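Local coordinates for octopine dehydrogenase (Pecten maximus, PDB 3C7A), which catalyses the NADH-dependent reductive condensation of L-arginine with pyruvate to give D-octopine, at residues A[98-103]-A[126-131]; A[249-254]-A[272-277]. One frame throughout, in Å; residues are numbered along the deposited sequence.

Contact 1 (A[98-103]-A[126-131]); sequences YFQAMA and RDILGD
With CG1 of Ile128 beside its own backbone N and anti to the carbonyl carbon (chi1 -61°), and the chain extended beyond it, CD1 of Ile128 reaches the base of Phe99, while the second branch, CG2, is left facing the backbone of the opposing helix. CD1 lies 3.8 Å from Phe99 CB. The methyl CG2 comes within 3.9 Å of Phe99 O and also touches the side chain of Gln100, where CG2 to Gln100 CG is 4.2 Å. The forked side chain of Ile128 thus straddles the junction of Phe99 and Gln100. The ring of Phe99 contributes little: its CA-CB bond points toward helix 121-129, but the ring leads away, and the side chain also touches Gln124 and Cys125, about one turn earlier in that helix. The amide end of Gln100 likewise runs on past the isoleucine, its chain extended beyond CG.

The next residue, Leu129, makes the second apolar meeting, one turn further along the first segment at Ala103. Its CD2 methyl sits 3.9 Å from Ala103 CA and 4.0 Å from Ala103 CB, and the short alanine side chain lets the leucine approach the backbone there. Gly130, with positive phi, follows directly and ends helix 121-129. Contact between the segments is therefore all van der Waals, made by methyl groups at the surface of the protein.

The two helices, 95-102 and 121-129, belong to the nucleotide-binding region and follow the neighbouring parallel strands 85-88 and 111-114 respectively, an arrangement in keeping with its Rossmann-type fold.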
loop_
_atom_site.group_PDB
_atom_site.type_symbol
_atom_site.label_atom_id
_atom_site.label_comp_id
_atom_site.label_asym_id
_atom_site.label_seq_id
_atom_site.Cartn_x
_atom_site.Cartn_y
_atom_site.Cartn_z
ATOM N N TYR A 98 0.342 12.710 -9.562
ATOM C CA TYR A 98 1.798 12.871 -9.478
ATOM C C TYR A 98 2.554 12.318 -10.693
ATOM O O TYR A 98 3.548 12.911 -11.122
ATOM C CB TYR A 98 2.349 12.290 -8.165
ATOM C CG TYR A 98 2.013 13.129 -6.945
ATOM C CD1 TYR A 98 2.723 14.297 -6.657
ATOM C CD2 TYR A 98 0.979 12.760 -6.084
ATOM C CE1 TYR A 98 2.415 15.075 -5.543
ATOM C CE2 TYR A 98 0.661 13.531 -4.964
ATOM C CZ TYR A 98 1.383 14.686 -4.701
ATOM O OH TYR A 98 1.071 15.451 -3.598
ATOM N N PHE A 99 2.084 11.196 -11.242
ATOM C CA PHE A 99 2.670 10.614 -12.462
ATOM C C PHE A 99 2.523 11.532 -13.685
ATOM O O PHE A 99 3.453 11.656 -14.488
ATOM C CB PHE A 99 2.070 9.231 -12.771
ATOM C CG PHE A 99 2.606 8.108 -11.904
ATOM C CD1 PHE A 99 3.977 7.906 -11.754
ATOM C CD2 PHE A 99 1.730 7.228 -11.272
ATOM C CE1 PHE A 99 4.468 6.863 -10.963
ATOM C CE2 PHE A 99 2.209 6.178 -10.482
ATOM C CZ PHE A 99 3.582 5.996 -10.327
ATOM N N GLN A 100 1.358 12.168 -13.820
ATOM C CA GLN A 100 1.090 13.104 -14.919
ATOM C C GLN A 100 1.961 14.365 -14.855
ATOM O O GLN A 100 2.419 14.860 -15.887
ATOM C CB GLN A 100 -0.396 13.491 -14.958
ATOM C CG GLN A 100 -1.325 12.408 -15.515
ATOM C CD GLN A 100 -2.809 12.755 -15.398
ATOM O OE1 GLN A 100 -3.634 12.250 -16.161
ATOM N NE2 GLN A 100 -3.153 13.612 -14.441
ATOM N N ALA A 101 2.190 14.869 -13.642
ATOM C CA ALA A 101 2.950 16.106 -13.434
ATOM C C ALA A 101 4.463 15.963 -13.655
ATOM O O ALA A 101 5.113 16.901 -14.125
ATOM C CB ALA A 101 2.667 16.676 -12.048
ATOM N N MET A 102 5.011 14.794 -13.320
ATOM C CA MET A 102 6.461 14.557 -13.386
ATOM C C MET A 102 6.978 14.156 -14.776
ATOM O O MET A 102 8.179 14.247 -15.044
ATOM C CB MET A 102 6.888 13.507 -12.344
ATOM C CG MET A 102 6.521 12.060 -12.698
ATOM S SD MET A 102 7.255 10.809 -11.616
ATOM C CE MET A 102 6.254 10.994 -10.139
ATOM N N ALA A 103 6.067 13.723 -15.648
ATOM C CA ALA A 103 6.419 13.138 -16.954
ATOM C C ALA A 103 7.434 13.917 -17.821
ATOM O O ALA A 103 8.387 13.313 -18.319
ATOM C CB ALA A 103 5.152 12.801 -17.759
ATOM N N ARG A 126 3.661 2.495 -16.182
ATOM C CA ARG A 126 3.955 2.144 -17.577
ATOM C C ARG A 126 3.046 2.872 -18.577
ATOM O O ARG A 126 3.510 3.328 -19.626
ATOM C CB ARG A 126 3.865 0.625 -17.783
ATOM C CG ARG A 126 5.086 -0.162 -17.299
ATOM C CD ARG A 126 4.809 -1.667 -17.268
ATOM N NE ARG A 126 6.039 -2.460 -17.196
ATOM C CZ ARG A 126 6.091 -3.762 -16.915
ATOM N NH1 ARG A 126 4.981 -4.448 -16.664
ATOM N NH2 ARG A 126 7.263 -4.383 -16.878
ATOM N N ASP A 127 1.760 2.981 -18.241
ATOM C CA ASP A 127 0.763 3.620 -19.110
ATOM C C ASP A 127 1.006 5.122 -19.308
ATOM O O ASP A 127 0.898 5.631 -20.427
ATOM C CB ASP A 127 -0.654 3.381 -18.565
ATOM C CG ASP A 127 -1.740 3.941 -19.476
ATOM O OD1 ASP A 127 -2.019 3.330 -20.531
ATOM O OD2 ASP A 127 -2.324 4.991 -19.129
ATOM N N ILE A 128 1.339 5.820 -18.223
ATOM C CA ILE A 128 1.466 7.282 -18.241
ATOM C C ILE A 128 2.829 7.772 -18.764
ATOM O O ILE A 128 2.887 8.754 -19.511
ATOM C CB ILE A 128 1.109 7.907 -16.853
ATOM C CG1 ILE A 128 -0.344 7.570 -16.481
ATOM C CG2 ILE A 128 1.307 9.425 -16.855
ATOM C CD1 ILE A 128 -0.704 7.798 -15.018
ATOM N N LEU A 129 3.911 7.083 -18.394
ATOM C CA LEU A 129 5.265 7.489 -18.802
ATOM C C LEU A 129 5.683 7.022 -20.205
ATOM O O LEU A 129 6.539 7.648 -20.835
ATOM C CB LEU A 129 6.317 7.061 -17.766
ATOM C CG LEU A 129 6.337 7.719 -16.377
ATOM C CD1 LEU A 129 7.543 7.239 -15.580
ATOM C CD2 LEU A 129 6.333 9.242 -16.455
ATOM N N GLY A 130 5.095 5.924 -20.677
ATOM C CA GLY A 130 5.370 5.404 -22.019
ATOM C C GLY A 130 6.727 4.736 -22.164
ATOM O O GLY A 130 7.095 3.885 -21.350
ATOM N N ASP A 131 7.467 5.129 -23.202
ATOM C CA ASP A 131 8.806 4.586 -23.486
ATOM C C ASP A 131 9.828 4.858 -22.377
ATOM O O ASP A 131 10.740 4.057 -22.162
ATOM C CB ASP A 131 9.335 5.118 -24.825
ATOM C CG ASP A 131 8.683 4.447 -26.030
ATOM O OD1 ASP A 131 8.523 3.205 -26.021
ATOM O OD2 ASP A 131 8.342 5.164 -26.996
#

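Contact 2 (A[249-254]-A[272-277]); sequences CSNECK and VKDIYQ
Ser250 and Ile275 form the close, buried part of this contact. OG of Ser250, anti to its backbone N (chi1 178°), points from helix 240-263 to the first turn of helix 275-282, where it accepts a weak hydrogen bond from Ile275 N (3.4 Å, 154° at the hydrogen). The methyl CG2 of Ile275 packs beside the same side chain, 3.9 Å from Ser250 CB. Asp274 occupies the N-cap position without making a capping bond of its own, and the serine from the other helix takes up one amide of the new helix start.

Toward the more open side, a water takes over. It accepts from Ser250 OG at 3.0 Å and donates to Asn251 OD1 and, at 2.6 Å, to Asp274 OD1, joining three side chains that do not bond one another directly. The amide plane of Asn251 and the carboxylate plane of Asp274 are turned 79° from each other. Lys254 bends at chi3 and chi4 and lays its methylenes against the same carboxylate oxygen, with CD 3.3 Å from Asp274 OD1; its NZ stays 4.3 Å from Asp274 OD1, beyond a salt bridge. An alanine in place of Lys254 would probably leave Asp274 without its nearby positive charge and uncover the side of the carboxylate against which the methylenes lie.

Within the alpha-helical domain, helix 200-205 meets both segments, Ile205 touching Cys253 and Val272. Farther round helix 240-263, Glu252 bonds to Ser350 and Asn351 at the start of helix 349-362. On the other segment, Tyr208, from a loop, touches Ile275 and bonds to Lys273 O.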
loop_
_atom_site.group_PDB
_atom_site.type_symbol
_atom_site.label_atom_id
_atom_site.label_comp_id
_atom_site.label_asym_id
_atom_site.label_seq_id
_atom_site.Cartn_x
_atom_site.Cartn_y
_atom_site.Cartn_z
ATOM N N CYS A 249 -9.876 -18.398 1.094
ATOM C CA CYS A 249 -9.355 -17.294 0.282
ATOM C C CYS A 249 -7.827 -17.351 0.144
ATOM O O CYS A 249 -7.277 -16.957 -0.888
ATOM C CB CYS A 249 -9.794 -15.940 0.852
ATOM S SG CYS A 249 -11.553 -15.531 0.606
ATOM N N SER A 250 -7.157 -17.843 1.187
ATOM C CA SER A 250 -5.703 -18.041 1.182
ATOM C C SER A 250 -5.272 -19.177 0.247
ATOM O O SER A 250 -4.233 -19.081 -0.417
ATOM C CB SER A 250 -5.195 -18.306 2.604
ATOM O OG SER A 250 -3.797 -18.555 2.618
ATOM N N ASN A 251 -6.065 -20.249 0.208
ATOM C CA ASN A 251 -5.821 -21.374 -0.698
ATOM C C ASN A 251 -5.932 -20.976 -2.174
ATOM O O ASN A 251 -5.202 -21.500 -3.021
ATOM C CB ASN A 251 -6.770 -22.541 -0.386
ATOM C CG ASN A 251 -6.355 -23.336 0.852
ATOM O OD1 ASN A 251 -5.238 -23.200 1.360
ATOM N ND2 ASN A 251 -7.259 -24.181 1.336
ATOM N N GLU A 252 -6.841 -20.048 -2.469
ATOM C CA GLU A 252 -7.020 -19.523 -3.828
ATOM C C GLU A 252 -5.822 -18.687 -4.307
ATOM O O GLU A 252 -5.513 -18.672 -5.502
ATOM C CB GLU A 252 -8.335 -18.736 -3.942
ATOM C CG GLU A 252 -9.579 -19.630 -4.047
ATOM C CD GLU A 252 -10.903 -18.880 -3.909
ATOM O OE1 GLU A 252 -10.910 -17.632 -3.886
ATOM O OE2 GLU A 252 -11.953 -19.554 -3.824
ATOM N N CYS A 253 -5.150 -18.009 -3.375
ATOM C CA CYS A 253 -3.915 -17.270 -3.671
ATOM C C CYS A 253 -2.786 -18.199 -4.146
ATOM O O CYS A 253 -2.004 -17.836 -5.029
ATOM C CB CYS A 253 -3.456 -16.455 -2.452
ATOM S SG CYS A 253 -4.391 -14.922 -2.121
ATOM N N LYS A 254 -2.715 -19.393 -3.557
ATOM C CA LYS A 254 -1.717 -20.403 -3.929
ATOM C C LYS A 254 -1.963 -21.015 -5.311
ATOM O O LYS A 254 -1.012 -21.259 -6.060
ATOM C CB LYS A 254 -1.632 -21.501 -2.862
ATOM C CG LYS A 254 -0.793 -21.117 -1.646
ATOM C CD LYS A 254 -1.139 -21.933 -0.402
ATOM C CE LYS A 254 -0.470 -23.306 -0.385
ATOM N NZ LYS A 254 -1.293 -24.351 -1.063
ATOM N N VAL A 272 5.504 -17.217 -1.855
ATOM C CA VAL A 272 4.080 -17.131 -1.543
ATOM C C VAL A 272 3.613 -18.267 -0.578
ATOM O O VAL A 272 3.715 -19.417 -0.909
ATOM C CB VAL A 272 3.182 -17.098 -2.839
ATOM C CG1 VAL A 272 1.686 -17.159 -2.510
ATOM C CG2 VAL A 272 3.485 -15.901 -3.770
ATOM N N LYS A 273 3.099 -17.876 0.588
ATOM C CA LYS A 273 2.765 -18.781 1.721
ATOM C C LYS A 273 1.336 -18.775 2.376
ATOM O O LYS A 273 0.585 -17.847 2.215
ATOM C CB LYS A 273 3.837 -18.742 2.792
ATOM C CG LYS A 273 3.993 -17.443 3.537
ATOM C CD LYS A 273 5.252 -17.439 4.448
ATOM C CE LYS A 273 6.463 -16.915 3.796
ATOM N NZ LYS A 273 7.606 -16.645 4.622
ATOM N N ASP A 274 0.995 -19.838 3.109
ATOM C CA ASP A 274 -0.271 -19.875 3.854
ATOM C C ASP A 274 -0.321 -18.752 4.895
ATOM O O ASP A 274 0.707 -18.399 5.485
ATOM C CB ASP A 274 -0.440 -21.223 4.574
ATOM C CG ASP A 274 -0.439 -22.414 3.623
ATOM O OD1 ASP A 274 -1.377 -22.541 2.809
ATOM O OD2 ASP A 274 0.493 -23.241 3.710
ATOM N N ILE A 275 -1.515 -18.207 5.123
ATOM C CA ILE A 275 -1.718 -17.146 6.122
ATOM C C ILE A 275 -1.494 -17.634 7.568
ATOM O O ILE A 275 -1.046 -16.865 8.422
ATOM C CB ILE A 275 -3.103 -16.425 5.947
ATOM C CG1 ILE A 275 -3.167 -15.139 6.786
ATOM C CG2 ILE A 275 -4.281 -17.379 6.228
ATOM C CD1 ILE A 275 -4.227 -14.138 6.336
ATOM N N TYR A 276 -1.790 -18.910 7.824
ATOM C CA TYR A 276 -1.543 -19.534 9.132
ATOM C C TYR A 276 -0.044 -19.621 9.438
ATOM O O TYR A 276 0.375 -19.413 10.580
ATOM C CB TYR A 276 -2.203 -20.921 9.199
ATOM C CG TYR A 276 -1.916 -21.724 10.459
ATOM C CD1 TYR A 276 -2.517 -21.397 11.677
ATOM C CD2 TYR A 276 -1.059 -22.826 10.424
ATOM C CE1 TYR A 276 -2.260 -22.140 12.834
ATOM C CE2 TYR A 276 -0.797 -23.576 11.573
ATOM C CZ TYR A 276 -1.401 -23.227 12.773
ATOM O OH TYR A 276 -1.142 -23.966 13.907
ATOM N N GLN A 277 0.751 -19.921 8.409
ATOM C CA GLN A 277 2.212 -19.949 8.513
ATOM C C GLN A 277 2.780 -18.555 8.808
ATOM O O GLN A 277 3.734 -18.421 9.579
ATOM C CB GLN A 277 2.831 -20.518 7.228
ATOM C CG GLN A 277 4.325 -20.835 7.322
ATOM C CD GLN A 277 4.935 -21.270 5.995
ATOM O OE1 GLN A 277 4.319 -22.006 5.222
ATOM N NE2 GLN A 277 6.159 -20.823 5.733
HETATM O O HOH W 1 -3.826 -21.565 3.022
#

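In the fold
Contacts 1 and 2 follow one another along the chain and lie in different parts of the enzyme, their centres 34 Å apart and their nearest atoms about 17 Å apart. Contact 1 joins helices of the nucleotide-binding region, with the side chain of Gln100 about 12 Å from the bound NAD and that of Phe99 about 11 Å from the side chain of the pyruvate-binding Gln118. Contact 2 belongs to the alpha-helical domain and lies beside the arginine site: the side chain of Lys273 is about 4 Å from that of the L-arginine-binding Met206, and the side chain of Ile275 about 10 Å from that of the active-site His212.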